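Local coordinates for type III effector HopU1 (Pseudomonas syringae pv. tomato, PDB 3U0J), which probably transfers ADP-ribose from NAD+ to arginine residues of target proteins, as a type III effector of a plant pathogen, at residues Arg181-Phe186 against His263-Ser268; Ser206-Val209 against Thr214-Asn217. All coordinates share one frame; numbering follows the deposited sequence.

Contact 1. Residues Arg181-Phe186 against His263-Ser268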
loop_
_atom_site.group_PDB
_atom_site.type_symbol
_atom_site.label_atom_id
_atom_site.label_comp_id
_atom_site.label_asym_id
_atom_site.label_seq_id
_atom_site.Cartn_x
_atom_site.Cartn_y
_atom_site.Cartn_z
ATOM N N ARG A 181 -18.982 11.870 -6.100
ATOM C CA ARG A 181 -18.798 10.589 -6.759
ATOM C C ARG A 181 -19.095 9.447 -5.803
ATOM O O ARG A 181 -19.750 8.472 -6.173
ATOM C CB ARG A 181 -17.390 10.446 -7.317
ATOM C CG ARG A 181 -17.177 9.143 -8.054
ATOM C CD ARG A 181 -15.724 8.984 -8.398
ATOM N NE ARG A 181 -15.316 9.999 -9.364
ATOM C CZ ARG A 181 -14.111 10.568 -9.385
ATOM N NH1 ARG A 181 -13.196 10.231 -8.468
ATOM N NH2 ARG A 181 -13.827 11.487 -10.313
ATOM N N LEU A 182 -18.608 9.564 -4.574
ATOM C CA LEU A 182 -18.778 8.483 -3.619
ATOM C C LEU A 182 -20.242 8.314 -3.270
ATOM O O LEU A 182 -20.754 7.189 -3.260
ATOM C CB LEU A 182 -17.944 8.722 -2.368
ATOM C CG LEU A 182 -16.461 8.615 -2.694
ATOM C CD1 LEU A 182 -15.578 9.057 -1.554
ATOM C CD2 LEU A 182 -16.155 7.185 -3.091
ATOM N N TYR A 183 -20.924 9.421 -2.984
ATOM C CA TYR A 183 -22.352 9.335 -2.690
ATOM C C TYR A 183 -23.036 8.726 -3.895
ATOM O O TYR A 183 -23.906 7.877 -3.757
ATOM C CB TYR A 183 -22.950 10.691 -2.360
ATOM C CG TYR A 183 -22.781 11.119 -0.916
ATOM C CD1 TYR A 183 -23.477 10.490 0.105
ATOM C CD2 TYR A 183 -21.943 12.164 -0.581
ATOM C CE1 TYR A 183 -23.327 10.887 1.416
ATOM C CE2 TYR A 183 -21.788 12.567 0.717
ATOM C CZ TYR A 183 -22.476 11.926 1.711
ATOM O OH TYR A 183 -22.310 12.341 3.010
ATOM N N HIS A 184 -22.602 9.119 -5.086
ATOM C CA HIS A 184 -23.157 8.512 -6.286
ATOM C C HIS A 184 -22.953 6.992 -6.366
ATOM O O HIS A 184 -23.882 6.244 -6.661
ATOM C CB HIS A 184 -22.604 9.182 -7.534
ATOM C CG HIS A 184 -23.192 8.647 -8.797
ATOM N ND1 HIS A 184 -24.516 8.839 -9.135
ATOM C CD2 HIS A 184 -22.649 7.909 -9.794
ATOM C CE1 HIS A 184 -24.758 8.249 -10.294
ATOM N NE2 HIS A 184 -23.641 7.683 -10.717
ATOM N N LEU A 185 -21.729 6.544 -6.122
ATOM C CA LEU A 185 -21.425 5.122 -6.151
ATOM C C LEU A 185 -22.345 4.396 -5.187
ATOM O O LEU A 185 -22.944 3.363 -5.522
ATOM C CB LEU A 185 -19.967 4.892 -5.763
ATOM C CG LEU A 185 -18.943 4.521 -6.839
ATOM C CD1 LEU A 185 -19.442 4.863 -8.206
ATOM C CD2 LEU A 185 -17.596 5.186 -6.584
ATOM N N PHE A 186 -22.443 4.959 -3.984
ATOM C CA PHE A 186 -23.322 4.452 -2.940
ATOM C C PHE A 186 -24.777 4.347 -3.402
ATOM O O PHE A 186 -25.407 3.282 -3.310
ATOM C CB PHE A 186 -23.256 5.368 -1.726
ATOM C CG PHE A 186 -24.228 5.005 -0.654
ATOM C CD1 PHE A 186 -25.209 5.900 -0.255
ATOM C CD2 PHE A 186 -24.176 3.753 -0.048
ATOM C CE1 PHE A 186 -26.118 5.562 0.749
ATOM C CE2 PHE A 186 -25.085 3.398 0.971
ATOM C CZ PHE A 186 -26.054 4.308 1.371
ATOM N N HIS A 263 -17.327 13.640 5.735
ATOM C CA HIS A 263 -18.199 12.549 5.340
ATOM C C HIS A 263 -17.612 11.201 5.692
ATOM O O HIS A 263 -16.401 11.028 5.745
ATOM C CB HIS A 263 -18.511 12.645 3.856
ATOM C CG HIS A 263 -19.004 13.994 3.449
ATOM N ND1 HIS A 263 -20.344 14.276 3.286
ATOM C CD2 HIS A 263 -18.338 15.152 3.218
ATOM C CE1 HIS A 263 -20.480 15.548 2.950
ATOM N NE2 HIS A 263 -19.279 16.103 2.906
ATOM N N LEU A 264 -18.486 10.246 5.951
ATOM C CA LEU A 264 -18.050 8.940 6.341
ATOM C C LEU A 264 -18.667 7.942 5.399
ATOM O O LEU A 264 -19.886 7.878 5.274
ATOM C CB LEU A 264 -18.506 8.646 7.770
ATOM C CG LEU A 264 -18.459 7.167 8.171
ATOM C CD1 LEU A 264 -17.032 6.689 8.309
ATOM C CD2 LEU A 264 -19.183 6.944 9.459
ATOM N N PHE A 265 -17.832 7.156 4.733
ATOM C CA PHE A 265 -18.334 6.031 3.946
ATOM C C PHE A 265 -17.928 4.728 4.583
ATOM O O PHE A 265 -16.754 4.513 4.896
ATOM C CB PHE A 265 -17.846 6.100 2.505
ATOM C CG PHE A 265 -18.150 7.385 1.865
ATOM C CD1 PHE A 265 -19.329 7.555 1.175
ATOM C CD2 PHE A 265 -17.284 8.457 2.007
ATOM C CE1 PHE A 265 -19.642 8.772 0.613
ATOM C CE2 PHE A 265 -17.571 9.675 1.444
ATOM C CZ PHE A 265 -18.759 9.838 0.741
ATOM N N VAL A 266 -18.910 3.867 4.805
ATOM C CA VAL A 266 -18.627 2.565 5.370
ATOM C C VAL A 266 -18.460 1.604 4.228
ATOM O O VAL A 266 -19.348 1.463 3.398
ATOM C CB VAL A 266 -19.742 2.077 6.298
ATOM C CG1 VAL A 266 -19.558 0.591 6.576
ATOM C CG2 VAL A 266 -19.742 2.892 7.587
ATOM N N LEU A 267 -17.294 0.968 4.185
ATOM C CA LEU A 267 -16.937 0.056 3.110
ATOM C C LEU A 267 -16.909 -1.400 3.562
ATOM O O LEU A 267 -16.631 -1.698 4.716
ATOM C CB LEU A 267 -15.576 0.437 2.551
ATOM C CG LEU A 267 -15.600 1.324 1.313
ATOM C CD1 LEU A 267 -16.514 2.499 1.514
ATOM C CD2 LEU A 267 -14.189 1.774 0.971
ATOM N N SER A 268 -17.189 -2.305 2.637
ATOM C CA SER A 268 -17.136 -3.728 2.930
ATOM C C SER A 268 -16.376 -4.469 1.824
ATOM O O SER A 268 -16.760 -4.411 0.654
ATOM C CB SER A 268 -18.544 -4.278 3.063
ATOM O OG SER A 268 -18.521 -5.555 3.646
#
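An aromatic cluster of Tyr183, His263 and Phe265 joins helix 176-188 to strand 263-269 of the mixed five-strand sheet. The two ring-bearing strand residues, His263 and Phe265, both send their side chains to the helix side, and Tyr183 reaches them from the helix.

Phe265 does most of the filling. Leu182 lies over one face of its ring: CB of Leu182 is 3.4 Å from CZ of Phe265, offset toward the rim of the ring, a CH-pi contact over the face. One methyl, CD1 of Leu182, covers the neighbouring part of the same face, 3.7 Å from CE2 of Phe265. The same phenyl then turns its edge to Tyr183 in a T-shaped pair, planes at 64°, with CE1 of Phe265 above the middle of the tyrosine ring and the centroids 5.2 Å apart.

Further out, OH of Tyr183 and ND1 of His263 are hydrogen-bonded at 2.8 Å. Each group lies in the plane of the other's ring, while the two rings stand nearly perpendicular, at 84°. Tyr183 can reach this far because its CG sits beside the backbone N (chi1 -84°), which sends the phenol out from the side of the helix to the first residue of the strand. One bond and one ring edge thus hold the phenol in place.

Around this core, Leu182 also touches Phe220 and Tyr192, and Phe265 touches Ile218 and Ala255 of the flanking strands. This is a helix packed on one face of a beta-sheet, within the ADP-ribosyltransferase domain.

Contact 2. Residues Ser206-Val209 against Thr214-Asn217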
loop_
_atom_site.group_PDB
_atom_site.type_symbol
_atom_site.label_atom_id
_atom_site.label_comp_id
_atom_site.label_asym_id
_atom_site.label_seq_id
_atom_site.Cartn_x
_atom_site.Cartn_y
_atom_site.Cartn_z
ATOM N N SER A 206 -5.332 7.690 13.495
ATOM C CA SER A 206 -4.303 7.802 12.469
ATOM C C SER A 206 -4.845 8.184 11.081
ATOM O O SER A 206 -4.114 8.685 10.229
ATOM C CB SER A 206 -3.475 6.519 12.419
ATOM O OG SER A 206 -2.816 6.303 13.661
ATOM N N ALA A 207 -6.131 7.957 10.851
ATOM C CA ALA A 207 -6.720 8.327 9.574
ATOM C C ALA A 207 -6.863 9.841 9.501
ATOM O O ALA A 207 -7.035 10.416 8.416
ATOM C CB ALA A 207 -8.052 7.658 9.399
ATOM N N GLN A 208 -6.787 10.476 10.668
ATOM C CA GLN A 208 -6.844 11.932 10.782
ATOM C C GLN A 208 -8.033 12.583 10.093
ATOM O O GLN A 208 -7.859 13.551 9.347
ATOM C CB GLN A 208 -5.572 12.556 10.241
ATOM C CG GLN A 208 -4.318 12.095 10.928
ATOM C CD GLN A 208 -3.145 12.932 10.510
ATOM O OE1 GLN A 208 -2.305 12.498 9.699
ATOM N NE2 GLN A 208 -3.092 14.171 11.027
ATOM N N VAL A 209 -9.232 12.071 10.376
ATOM C CA VAL A 209 -10.442 12.536 9.723
ATOM C C VAL A 209 -11.516 12.835 10.729
ATOM O O VAL A 209 -12.247 13.815 10.593
ATOM C CB VAL A 209 -11.075 11.449 8.858
ATOM C CG1 VAL A 209 -11.524 12.033 7.534
ATOM C CG2 VAL A 209 -10.137 10.265 8.686
ATOM N N THR A 214 -9.327 18.101 11.920
ATOM C CA THR A 214 -8.248 17.404 11.240
ATOM C C THR A 214 -8.277 17.685 9.728
ATOM O O THR A 214 -9.321 18.057 9.178
ATOM C CB THR A 214 -8.332 15.879 11.518
ATOM O OG1 THR A 214 -9.627 15.387 11.149
ATOM C CG2 THR A 214 -8.082 15.574 12.998
ATOM N N PRO A 215 -7.133 17.483 9.057
ATOM C CA PRO A 215 -6.937 17.761 7.627
ATOM C C PRO A 215 -7.887 17.002 6.687
ATOM O O PRO A 215 -8.431 17.616 5.771
ATOM C CB PRO A 215 -5.502 17.283 7.355
ATOM C CG PRO A 215 -4.920 16.924 8.659
ATOM C CD PRO A 215 -6.002 16.750 9.647
ATOM N N ASN A 216 -8.047 15.694 6.874
ATOM C CA ASN A 216 -8.886 14.915 5.972
ATOM C C ASN A 216 -10.369 15.139 6.221
ATOM O O ASN A 216 -10.805 15.209 7.369
ATOM C CB ASN A 216 -8.561 13.424 6.075
ATOM C CG ASN A 216 -7.142 13.101 5.625
ATOM O OD1 ASN A 216 -6.513 12.158 6.125
ATOM N ND2 ASN A 216 -6.626 13.887 4.688
ATOM N N ASN A 217 -11.141 15.247 5.144
ATOM C CA ASN A 217 -12.585 15.469 5.238
ATOM C C ASN A 217 -13.403 14.270 4.766
ATOM O O ASN A 217 -14.621 14.239 4.937
ATOM C CB ASN A 217 -13.002 16.719 4.461
ATOM C CG ASN A 217 -12.652 16.629 3.006
ATOM O OD1 ASN A 217 -11.723 15.920 2.628
ATOM N ND2 ASN A 217 -13.393 17.338 2.169
#
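A loop doubles back on itself here, pinned by Asn216 N giving a hydrogen bond to Gln208 O, 3.3 Å long with an N-H...O angle of 143°. Both arms belong to the connection between strands 199-201 and 218-224 of the ADP-ribosyltransferase domain.

The close-packed side is built round Val209 and Asn216, whose CA atoms are 4.7 Å apart. CG1 of Val209 lies against the chain of Asn216, 3.3 Å from its carbonyl O and 3.6 Å from its CB. The CA of Val209 adds a CA-H...O contact to that same oxygen at 3.6 Å. Gln208 O takes the amide of Asn216 and also lies near CB of Thr214 and CB of Asn216. Lys262 NZ hydrogen-bonds to the carbonyl oxygens of Val209, Thr214 and Asn216, so one ammonium ties both arms together.

The outer side is looser. Gln208 and Pro215, both exposed, meet at an oblique crossing in which the amide NE2 of Gln208 comes no nearer than 4.1 Å to CG of Pro215. Gln208 gets there with an extended chain beyond CG (chi2 -170°), laid beside the proline ring without a bond to it.

Thr214 turns its hydroxyl inward between the arms, where it is hydrogen-bonded to the carbonyl O of Glu211 in the four residues between the arms. The same OG1 of Thr214 sits 3.1 Å from Val209 O, but at an angle too poor for a hydrogen bond.

How the contacts relate
After the N-terminal helices and strand 167-172 the chain enters helix 176-188, the helical half of contact 1, and then runs through strands 192-194 and 199-201 into the loop of contact 2. That loop closes over only four residues, 210-213, before strand 218-224 begins. Strands 227-229, 241-243 and 248-257 follow, and at 263-268 the chain returns to pack against the helix. Contact 2 is therefore nested inside the long loop closed by contact 1. The two meet directly where His263 N probably hydrogen-bonds to Asn217 O at 2.9 Å, joining the end of the small loop to the start of the strand beneath the helix.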